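Local coordinates for protein kojibiose phosphorylase (Gut metagenome, PDB 6W0P) that belongs to glycoside hydrolase family 65, carbohydrate-active enzymes that pair an N-terminal beta-sandwich domain with an (alpha/alpha)6-barrel catalytic domain, at residues F92-I97 and I247-T252; N408-A413 and K480-H485; I630-I635 and K639-F644. All coordinates share one frame; numbering follows the deposited sequence.

Contact 1: residues F92-I97 and I247-T252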
loop_
_atom_site.group_PDB
_atom_site.type_symbol
_atom_site.label_atom_id
_atom_site.label_comp_id
_atom_site.label_asym_id
_atom_site.label_seq_id
_atom_site.Cartn_x
_atom_site.Cartn_y
_atom_site.Cartn_z
ATOM N N PHE A 92 -8.521 -1.690 39.285
ATOM C CA PHE A 92 -8.565 -2.980 40.026
ATOM C C PHE A 92 -7.175 -3.319 40.564
ATOM O O PHE A 92 -7.050 -4.286 41.345
ATOM C CB PHE A 92 -9.093 -4.099 39.124
ATOM C CG PHE A 92 -10.589 -4.111 38.885
ATOM C CD1 PHE A 92 -11.490 -3.800 39.894
ATOM C CD2 PHE A 92 -11.099 -4.517 37.662
ATOM C CE1 PHE A 92 -12.857 -3.857 39.667
ATOM C CE2 PHE A 92 -12.464 -4.584 37.442
ATOM C CZ PHE A 92 -13.340 -4.250 38.444
ATOM N N LYS A 93 -6.169 -2.528 40.184
ATOM C CA LYS A 93 -4.751 -2.778 40.536
ATOM C C LYS A 93 -4.563 -2.791 42.056
ATOM O O LYS A 93 -5.005 -1.855 42.745
ATOM C CB LYS A 93 -3.819 -1.733 39.931
ATOM C CG LYS A 93 -2.347 -2.039 40.171
ATOM C CD LYS A 93 -1.435 -1.196 39.333
ATOM C CE LYS A 93 0.001 -1.276 39.814
ATOM N NZ LYS A 93 0.873 -0.338 39.078
ATOM N N ILE A 94 -3.928 -3.842 42.557
ATOM C CA ILE A 94 -3.492 -3.919 43.982
ATOM C C ILE A 94 -2.014 -4.296 44.029
ATOM O O ILE A 94 -1.451 -4.727 42.991
ATOM C CB ILE A 94 -4.349 -4.918 44.789
ATOM C CG1 ILE A 94 -4.061 -6.366 44.386
ATOM C CG2 ILE A 94 -5.825 -4.579 44.656
ATOM C CD1 ILE A 94 -4.885 -7.394 45.131
ATOM N N ARG A 95 -1.436 -4.182 45.221
ATOM C CA ARG A 95 -0.171 -4.865 45.564
ATOM C C ARG A 95 -0.357 -5.531 46.920
ATOM O O ARG A 95 -0.876 -4.881 47.863
ATOM C CB ARG A 95 1.008 -3.892 45.524
ATOM C CG ARG A 95 1.278 -3.375 44.122
ATOM C CD ARG A 95 2.419 -2.385 44.079
ATOM N NE ARG A 95 3.703 -3.047 44.150
ATOM C CZ ARG A 95 4.769 -2.597 44.821
ATOM N NH1 ARG A 95 4.705 -1.488 45.546
ATOM N NH2 ARG A 95 5.895 -3.291 44.799
ATOM N N ILE A 96 0.066 -6.787 47.012
ATOM C CA ILE A 96 0.060 -7.520 48.300
ATOM C C ILE A 96 1.496 -7.935 48.635
ATOM O O ILE A 96 2.171 -8.517 47.773
ATOM C CB ILE A 96 -0.932 -8.689 48.230
ATOM C CG1 ILE A 96 -2.341 -8.175 47.930
ATOM C CG2 ILE A 96 -0.877 -9.490 49.522
ATOM C CD1 ILE A 96 -3.389 -9.263 47.759
ATOM N N ILE A 97 1.940 -7.588 49.853
ATOM C CA ILE A 97 3.295 -7.897 50.406
ATOM C C ILE A 97 3.119 -8.584 51.766
ATOM O O ILE A 97 2.381 -8.063 52.607
ATOM C CB ILE A 97 4.165 -6.629 50.495
ATOM C CG1 ILE A 97 4.183 -5.868 49.167
ATOM C CG2 ILE A 97 5.576 -6.956 50.978
ATOM C CD1 ILE A 97 3.098 -4.824 49.054
ATOM N N ILE A 247 -12.045 -6.423 52.561
ATOM C CA ILE A 247 -12.230 -4.980 52.254
ATOM C C ILE A 247 -13.002 -4.894 50.930
ATOM O O ILE A 247 -12.785 -5.766 50.063
ATOM C CB ILE A 247 -10.862 -4.274 52.215
ATOM C CG1 ILE A 247 -10.986 -2.777 51.948
ATOM C CG2 ILE A 247 -9.920 -4.930 51.227
ATOM C CD1 ILE A 247 -9.674 -2.023 52.148
ATOM N N THR A 248 -13.885 -3.902 50.792
ATOM C CA THR A 248 -14.611 -3.613 49.531
ATOM C C THR A 248 -14.123 -2.282 48.967
ATOM O O THR A 248 -14.150 -1.292 49.712
ATOM C CB THR A 248 -16.122 -3.607 49.763
ATOM O OG1 THR A 248 -16.396 -4.874 50.351
ATOM C CG2 THR A 248 -16.913 -3.390 48.493
ATOM N N ARG A 249 -13.668 -2.288 47.715
ATOM C CA ARG A 249 -13.350 -1.075 46.931
ATOM C C ARG A 249 -14.532 -0.711 46.019
ATOM O O ARG A 249 -14.922 -1.561 45.175
ATOM C CB ARG A 249 -12.111 -1.303 46.067
ATOM C CG ARG A 249 -11.532 -0.006 45.537
ATOM C CD ARG A 249 -10.925 -0.143 44.165
ATOM N NE ARG A 249 -9.864 -1.140 44.095
ATOM C CZ ARG A 249 -8.629 -0.907 43.683
ATOM N NH1 ARG A 249 -8.262 0.314 43.352
ATOM N NH2 ARG A 249 -7.759 -1.898 43.575
ATOM N N TYR A 250 -15.043 0.514 46.176
ATOM C CA TYR A 250 -16.017 1.174 45.274
ATOM C C TYR A 250 -15.247 2.100 44.334
ATOM O O TYR A 250 -14.408 2.898 44.821
ATOM C CB TYR A 250 -17.053 1.945 46.088
ATOM C CG TYR A 250 -17.771 1.083 47.091
ATOM C CD1 TYR A 250 -17.235 0.873 48.346
ATOM C CD2 TYR A 250 -18.967 0.443 46.785
ATOM C CE1 TYR A 250 -17.877 0.081 49.286
ATOM C CE2 TYR A 250 -19.610 -0.375 47.709
ATOM C CZ TYR A 250 -19.066 -0.551 48.973
ATOM O OH TYR A 250 -19.655 -1.312 49.939
ATOM N N VAL A 251 -15.499 1.976 43.034
ATOM C CA VAL A 251 -14.903 2.851 41.983
ATOM C C VAL A 251 -16.031 3.547 41.202
ATOM O O VAL A 251 -17.039 2.905 40.942
ATOM C CB VAL A 251 -13.983 2.032 41.060
ATOM C CG1 VAL A 251 -13.316 2.892 39.998
ATOM C CG2 VAL A 251 -12.940 1.268 41.859
ATOM N N THR A 252 -15.854 4.832 40.887
ATOM C CA THR A 252 -16.681 5.610 39.934
ATOM C C THR A 252 -15.740 6.298 38.939
ATOM O O THR A 252 -14.760 6.883 39.369
ATOM C CB THR A 252 -17.634 6.562 40.659
ATOM O OG1 THR A 252 -18.554 5.755 41.395
ATOM C CG2 THR A 252 -18.384 7.462 39.705
#
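R249 reaches end-on to the backbone of K93, and its guanidinium makes most of this contact. Its NH2 donates a hydrogen bond to K93 O over 2.9 Å. The bond is nearly straight, with an N-H...O angle of 165°. The acceptor lies in the guanidinium plane. From the carbonyl's side the approach is different: NH2 sits well above the plane of the K93 carbonyl, 60° out of it.

I94 also stands at the guanidinium edge, where its CG2 comes within 3.5 Å of R249 NH2. F92 lies over one face of the group instead. Its backbone N is 4.2 Å above the plane, offset toward the rim. F92 O is 3.3 Å from R249 NH2, but the angle is too poor for a hydrogen bond.

The arginine spans the gap between two antiparallel sheets of the N-terminal domain, a beta sandwich of the galactose mutarotase-like clan. R249 belongs to strand 245-256 of the larger sheet. K93 directly precedes strand 94-98 of the smaller one.

CG of R249 is anti to the backbone N (chi1 -165°). Bends at chi2 and chi3 then turn the guanidinium so that its edge meets the K93 carbonyl. Two more hydrogen bonds fix its rotation, from NH1 to H172 O and from NE to OE1 of Q155, whose NE2 bonds F92 O. The three acceptors of the guanidinium are uncharged oxygens, so the buried positive charge is probably spread over carbonyl dipoles.

Contact 2: residues N408-A413 and K480-H485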
loop_
_atom_site.group_PDB
_atom_site.type_symbol
_atom_site.label_atom_id
_atom_site.label_comp_id
_atom_site.label_asym_id
_atom_site.label_seq_id
_atom_site.Cartn_x
_atom_site.Cartn_y
_atom_site.Cartn_z
ATOM N N ASN A 408 -6.335 2.204 6.979
ATOM C CA ASN A 408 -5.323 2.910 6.149
ATOM C C ASN A 408 -4.964 2.049 4.933
ATOM O O ASN A 408 -3.990 2.418 4.206
ATOM C CB ASN A 408 -4.100 3.337 6.969
ATOM C CG ASN A 408 -3.252 2.181 7.464
ATOM O OD1 ASN A 408 -3.492 1.040 7.108
ATOM N ND2 ASN A 408 -2.265 2.471 8.292
ATOM N N LEU A 409 -5.704 0.956 4.704
ATOM C CA LEU A 409 -5.537 0.135 3.474
ATOM C C LEU A 409 -6.535 0.654 2.440
ATOM O O LEU A 409 -7.737 0.314 2.534
ATOM C CB LEU A 409 -5.733 -1.360 3.775
ATOM C CG LEU A 409 -4.728 -1.981 4.759
ATOM C CD1 LEU A 409 -5.017 -3.464 4.987
ATOM C CD2 LEU A 409 -3.292 -1.810 4.274
ATOM N N TRP A 410 -6.057 1.434 1.474
ATOM C CA TRP A 410 -6.920 1.987 0.389
ATOM C C TRP A 410 -7.737 0.855 -0.272
ATOM O O TRP A 410 -8.909 1.109 -0.591
ATOM C CB TRP A 410 -6.089 2.776 -0.631
ATOM C CG TRP A 410 -5.266 1.905 -1.522
ATOM C CD1 TRP A 410 -3.958 1.558 -1.348
ATOM C CD2 TRP A 410 -5.704 1.252 -2.721
ATOM N NE1 TRP A 410 -3.561 0.712 -2.343
ATOM C CE2 TRP A 410 -4.617 0.490 -3.188
ATOM C CE3 TRP A 410 -6.907 1.221 -3.430
ATOM C CZ2 TRP A 410 -4.687 -0.257 -4.358
ATOM C CZ3 TRP A 410 -6.993 0.454 -4.569
ATOM C CH2 TRP A 410 -5.891 -0.277 -5.024
ATOM N N GLN A 411 -7.127 -0.332 -0.434
ATOM C CA GLN A 411 -7.690 -1.544 -1.082
ATOM C C GLN A 411 -9.043 -1.915 -0.471
ATOM O O GLN A 411 -9.736 -2.703 -1.123
ATOM C CB GLN A 411 -6.839 -2.806 -0.865
ATOM C CG GLN A 411 -5.465 -2.786 -1.490
ATOM C CD GLN A 411 -4.392 -2.438 -0.480
ATOM O OE1 GLN A 411 -4.517 -1.458 0.280
ATOM N NE2 GLN A 411 -3.313 -3.219 -0.501
ATOM N N HIS A 412 -9.282 -1.550 0.788
ATOM C CA HIS A 412 -10.569 -1.750 1.480
ATOM C C HIS A 412 -11.260 -0.398 1.619
ATOM O O HIS A 412 -12.461 -0.330 1.233
ATOM C CB HIS A 412 -10.438 -2.476 2.838
ATOM C CG HIS A 412 -9.818 -3.831 2.750
ATOM N ND1 HIS A 412 -9.230 -4.453 3.851
ATOM C CD2 HIS A 412 -9.557 -4.616 1.690
ATOM C CE1 HIS A 412 -8.672 -5.580 3.470
ATOM N NE2 HIS A 412 -8.852 -5.702 2.142
ATOM N N ALA A 413 -10.560 0.618 2.145
ATOM C CA ALA A 413 -11.176 1.911 2.553
ATOM C C ALA A 413 -11.683 2.694 1.342
ATOM O O ALA A 413 -12.665 3.415 1.521
ATOM C CB ALA A 413 -10.249 2.766 3.392
ATOM N N LYS A 480 -11.572 -10.069 -4.176
ATOM C CA LYS A 480 -11.881 -9.426 -5.486
ATOM C C LYS A 480 -11.734 -7.907 -5.360
ATOM O O LYS A 480 -12.619 -7.272 -4.718
ATOM C CB LYS A 480 -13.270 -9.835 -5.975
ATOM C CG LYS A 480 -13.286 -11.193 -6.650
ATOM C CD LYS A 480 -12.523 -11.206 -7.966
ATOM C CE LYS A 480 -11.992 -12.575 -8.321
ATOM N NZ LYS A 480 -11.218 -13.180 -7.206
ATOM N N LEU A 481 -10.684 -7.369 -5.982
ATOM C CA LEU A 481 -10.215 -5.963 -5.833
ATOM C C LEU A 481 -10.274 -5.199 -7.165
ATOM O O LEU A 481 -9.738 -5.687 -8.161
ATOM C CB LEU A 481 -8.792 -5.993 -5.267
ATOM C CG LEU A 481 -8.032 -4.666 -5.295
ATOM C CD1 LEU A 481 -8.782 -3.575 -4.543
ATOM C CD2 LEU A 481 -6.629 -4.838 -4.742
ATOM N N MET A 482 -10.893 -4.016 -7.166
ATOM C CA MET A 482 -10.972 -3.098 -8.334
ATOM C C MET A 482 -11.741 -3.835 -9.430
ATOM O O MET A 482 -11.341 -3.804 -10.626
ATOM C CB MET A 482 -9.594 -2.673 -8.859
ATOM C CG MET A 482 -8.770 -1.827 -7.884
ATOM S SD MET A 482 -9.493 -0.237 -7.475
ATOM C CE MET A 482 -9.825 0.432 -9.110
ATOM N N VAL A 483 -12.801 -4.524 -9.022
ATOM C CA VAL A 483 -13.736 -5.152 -9.986
ATOM C C VAL A 483 -14.851 -4.159 -10.289
ATOM O O VAL A 483 -14.997 -3.178 -9.542
ATOM C CB VAL A 483 -14.281 -6.489 -9.466
ATOM C CG1 VAL A 483 -13.153 -7.490 -9.323
ATOM C CG2 VAL A 483 -15.081 -6.350 -8.183
ATOM N N ASN A 484 -15.615 -4.451 -11.332
ATOM C CA ASN A 484 -16.792 -3.673 -11.761
ATOM C C ASN A 484 -18.032 -4.555 -11.669
ATOM O O ASN A 484 -17.903 -5.750 -11.848
ATOM C CB ASN A 484 -16.595 -3.147 -13.175
ATOM C CG ASN A 484 -15.277 -2.438 -13.358
ATOM O OD1 ASN A 484 -14.883 -1.626 -12.528
ATOM N ND2 ASN A 484 -14.630 -2.693 -14.476
ATOM N N HIS A 485 -19.194 -3.958 -11.391
ATOM C CA HIS A 485 -20.497 -4.661 -11.365
ATOM C C HIS A 485 -20.444 -5.757 -10.294
ATOM O O HIS A 485 -20.920 -6.902 -10.579
ATOM C CB HIS A 485 -20.819 -5.205 -12.761
ATOM C CG HIS A 485 -20.582 -4.222 -13.858
ATOM N ND1 HIS A 485 -20.887 -2.897 -13.715
ATOM C CD2 HIS A 485 -20.099 -4.376 -15.121
ATOM C CE1 HIS A 485 -20.642 -2.272 -14.858
ATOM N NE2 HIS A 485 -20.131 -3.153 -15.731
#
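M482 meets W410 through its sulfur, and L481 fills in beside it against Q411. M482 SD lies 3.9 Å from W410 CZ3. It is 5.2 Å from the centroid of the six-membered ring and 87° off the ring normal. The sulfur is therefore at the ring edge, in the ring plane, and this is a Met-aromatic contact. Bends at chi2 and chi3 of M482 bring SD there. The two side chains cross at about a right angle.

L481 points at the short helix 410-413 and touches it with both methyls. Its CD1 packs against Q411 O at 3.7 Å. Its CD2 is 4.0 Å from Q411 CG. CD1 also approaches W410 CZ3 obliquely, at 4.4 Å.

Q411 CG lies 3.8 Å above one face of the W410 indole, offset toward its rim. The Q411 chain bends at chi2, and its NE2 makes a weak hydrogen bond to Y576 OH. Q411 O, the atom that L481 CD1 covers, is hydrogen-bonded with T415 OG1, which also pairs with H412 O.

The next shell sets the two backbones. L409 is the N-cap of the short helix, and its O accepts from both H412 N and A413 N. On the other side, M482 has left-handed backbone angles (phi 63°, psi 42°). M482 and V483 both face V473, which fits a G1 beta bulge.

The second subunit covers the contact: its W410 packs on Q411 and L481, its Y576 meets the W410 ring edge-to-face, and its Y580 packs on M482. Within the family 65 catalytic domain, this is an apolar, aromatic-rich patch at a subunit interface, built from a short helix and a loop.

Contact 3: residues I630-I635 and K639-F644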
loop_
_atom_site.group_PDB
_atom_site.type_symbol
_atom_site.label_atom_id
_atom_site.label_comp_id
_atom_site.label_asym_id
_atom_site.label_seq_id
_atom_site.Cartn_x
_atom_site.Cartn_y
_atom_site.Cartn_z
ATOM N N ILE A 630 -27.118 -21.108 7.643
ATOM C CA ILE A 630 -28.507 -20.566 7.641
ATOM C C ILE A 630 -29.124 -20.845 6.285
ATOM O O ILE A 630 -30.260 -21.305 6.264
ATOM C CB ILE A 630 -28.558 -19.072 7.998
ATOM C CG1 ILE A 630 -28.244 -18.882 9.488
ATOM C CG2 ILE A 630 -29.904 -18.481 7.608
ATOM C CD1 ILE A 630 -27.583 -17.579 9.820
ATOM N N ILE A 631 -28.390 -20.566 5.209
ATOM C CA ILE A 631 -28.894 -20.789 3.826
ATOM C C ILE A 631 -29.062 -22.300 3.620
ATOM O O ILE A 631 -30.086 -22.677 3.068
ATOM C CB ILE A 631 -27.997 -20.116 2.777
ATOM C CG1 ILE A 631 -28.094 -18.595 2.888
ATOM C CG2 ILE A 631 -28.335 -20.599 1.369
ATOM C CD1 ILE A 631 -27.035 -17.850 2.065
ATOM N N ALA A 632 -28.103 -23.126 4.038
ATOM C CA ALA A 632 -28.187 -24.603 3.928
ATOM C C ALA A 632 -29.480 -25.084 4.584
ATOM O O ALA A 632 -30.204 -25.832 3.933
ATOM C CB ALA A 632 -26.997 -25.284 4.558
ATOM N N SER A 633 -29.771 -24.651 5.813
ATOM C CA SER A 633 -31.022 -25.016 6.532
ATOM C C SER A 633 -32.240 -24.659 5.661
ATOM O O SER A 633 -33.093 -25.508 5.460
ATOM C CB SER A 633 -31.113 -24.348 7.887
ATOM O OG SER A 633 -30.379 -25.061 8.864
ATOM N N LYS A 634 -32.292 -23.417 5.165
ATOM C CA LYS A 634 -33.409 -22.852 4.363
ATOM C C LYS A 634 -33.686 -23.736 3.142
ATOM O O LYS A 634 -34.879 -23.833 2.768
ATOM C CB LYS A 634 -33.059 -21.425 3.936
ATOM C CG LYS A 634 -34.178 -20.617 3.296
ATOM C CD LYS A 634 -35.267 -20.192 4.240
ATOM C CE LYS A 634 -34.796 -19.242 5.334
ATOM N NZ LYS A 634 -35.839 -19.033 6.384
ATOM N N ILE A 635 -32.665 -24.371 2.553
ATOM C CA ILE A 635 -32.836 -25.189 1.312
ATOM C C ILE A 635 -32.800 -26.705 1.618
ATOM O O ILE A 635 -32.700 -27.480 0.656
ATOM C CB ILE A 635 -31.820 -24.772 0.229
ATOM C CG1 ILE A 635 -30.369 -24.927 0.678
ATOM C CG2 ILE A 635 -32.099 -23.357 -0.252
ATOM C CD1 ILE A 635 -29.380 -24.311 -0.272
ATOM N N LYS A 639 -27.165 -31.684 6.504
ATOM C CA LYS A 639 -25.785 -32.136 6.802
ATOM C C LYS A 639 -24.860 -30.922 6.786
ATOM O O LYS A 639 -24.189 -30.698 7.784
ATOM C CB LYS A 639 -25.303 -33.207 5.822
ATOM C CG LYS A 639 -23.950 -33.810 6.175
ATOM C CD LYS A 639 -23.634 -35.095 5.422
ATOM C CE LYS A 639 -22.252 -35.073 4.790
ATOM N NZ LYS A 639 -22.227 -34.220 3.569
ATOM N N ASP A 640 -24.830 -30.192 5.673
ATOM C CA ASP A 640 -24.135 -28.890 5.534
ATOM C C ASP A 640 -24.549 -27.927 6.659
ATOM O O ASP A 640 -23.669 -27.270 7.236
ATOM C CB ASP A 640 -24.478 -28.253 4.194
ATOM C CG ASP A 640 -23.828 -28.911 3.001
ATOM O OD1 ASP A 640 -23.242 -29.978 3.185
ATOM O OD2 ASP A 640 -23.931 -28.328 1.894
ATOM N N ALA A 641 -25.846 -27.787 6.940
ATOM C CA ALA A 641 -26.316 -26.846 7.991
ATOM C C ALA A 641 -25.613 -27.200 9.306
ATOM O O ALA A 641 -25.136 -26.282 9.983
ATOM C CB ALA A 641 -27.816 -26.861 8.151
ATOM N N ASN A 642 -25.553 -28.487 9.640
ATOM C CA ASN A 642 -25.025 -28.977 10.940
ATOM C C ASN A 642 -23.490 -28.854 10.952
ATOM O O ASN A 642 -22.938 -28.407 11.980
ATOM C CB ASN A 642 -25.541 -30.388 11.240
ATOM C CG ASN A 642 -26.919 -30.367 11.865
ATOM O OD1 ASN A 642 -27.036 -30.500 13.071
ATOM N ND2 ASN A 642 -27.966 -30.151 11.074
ATOM N N ASN A 643 -22.826 -29.210 9.850
ATOM C CA ASN A 643 -21.348 -29.084 9.707
ATOM C C ASN A 643 -20.913 -27.616 9.894
ATOM O O ASN A 643 -19.965 -27.374 10.684
ATOM C CB ASN A 643 -20.841 -29.669 8.378
ATOM C CG ASN A 643 -20.844 -31.177 8.370
ATOM O OD1 ASN A 643 -20.964 -31.800 9.422
ATOM N ND2 ASN A 643 -20.743 -31.770 7.185
ATOM N N PHE A 644 -21.579 -26.672 9.217
ATOM C CA PHE A 644 -21.281 -25.215 9.274
ATOM C C PHE A 644 -21.564 -24.654 10.679
ATOM O O PHE A 644 -20.804 -23.715 11.136
ATOM C CB PHE A 644 -22.037 -24.439 8.188
ATOM C CG PHE A 644 -21.378 -24.485 6.829
ATOM C CD1 PHE A 644 -20.044 -24.087 6.678
ATOM C CD2 PHE A 644 -22.077 -24.900 5.701
ATOM C CE1 PHE A 644 -19.411 -24.141 5.445
ATOM C CE2 PHE A 644 -21.447 -24.955 4.459
ATOM C CZ PHE A 644 -20.121 -24.554 4.331
#
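D640, whose CB touches A632 CB at 3.9 Å, has its OD2 hydrogen-bonded to Y610 OH. The contact between the two helices is made by small side chains. A632 CB points at the backbone of A641 and comes within 3.6 Å of its N. The two alanine methyls, A632 CB and A641 CB, are 4.0 Å apart. S633 OG, placed beside its own backbone N (chi1 -82°), presses on A641 CB at 3.2 Å. This is a tight van der Waals contact.

With alanine facing alanine, the backbones come close: A632 CA and A641 CA are 5.0 Å apart. The axes of segments 630-634 and 639-644 come within 7.7 Å and run nearly antiparallel, at 158°. A short turn joins them, so the pair is a helical hairpin. A641 O accepts from S629 OG of helix 624-634.

Helix 603-613, which carries Y610, also packs on I631, I635 and F644, while helices 590-596 and 666-680 pack against I630.

Contact 1 lies in the N-terminal sandwich domain, while contacts 2 and 3 share the central catalytic domain. Contact 1 is on the opposite side of the chain's centre from both. Contacts 2 and 3 do not touch either, with centres about 30 Å apart. No two contacts use the same helix or strand. Contacts 1 and 2 are buried, but contact 2 is partly covered by the second subunit. Contact 3 is only partly buried. The chemistry follows the place: a polar arginine bridge between sheets in contact 1, sulfur, aromatic and apolar packing at the subunit interface in contact 2, and close small-residue helix packing in contact 3.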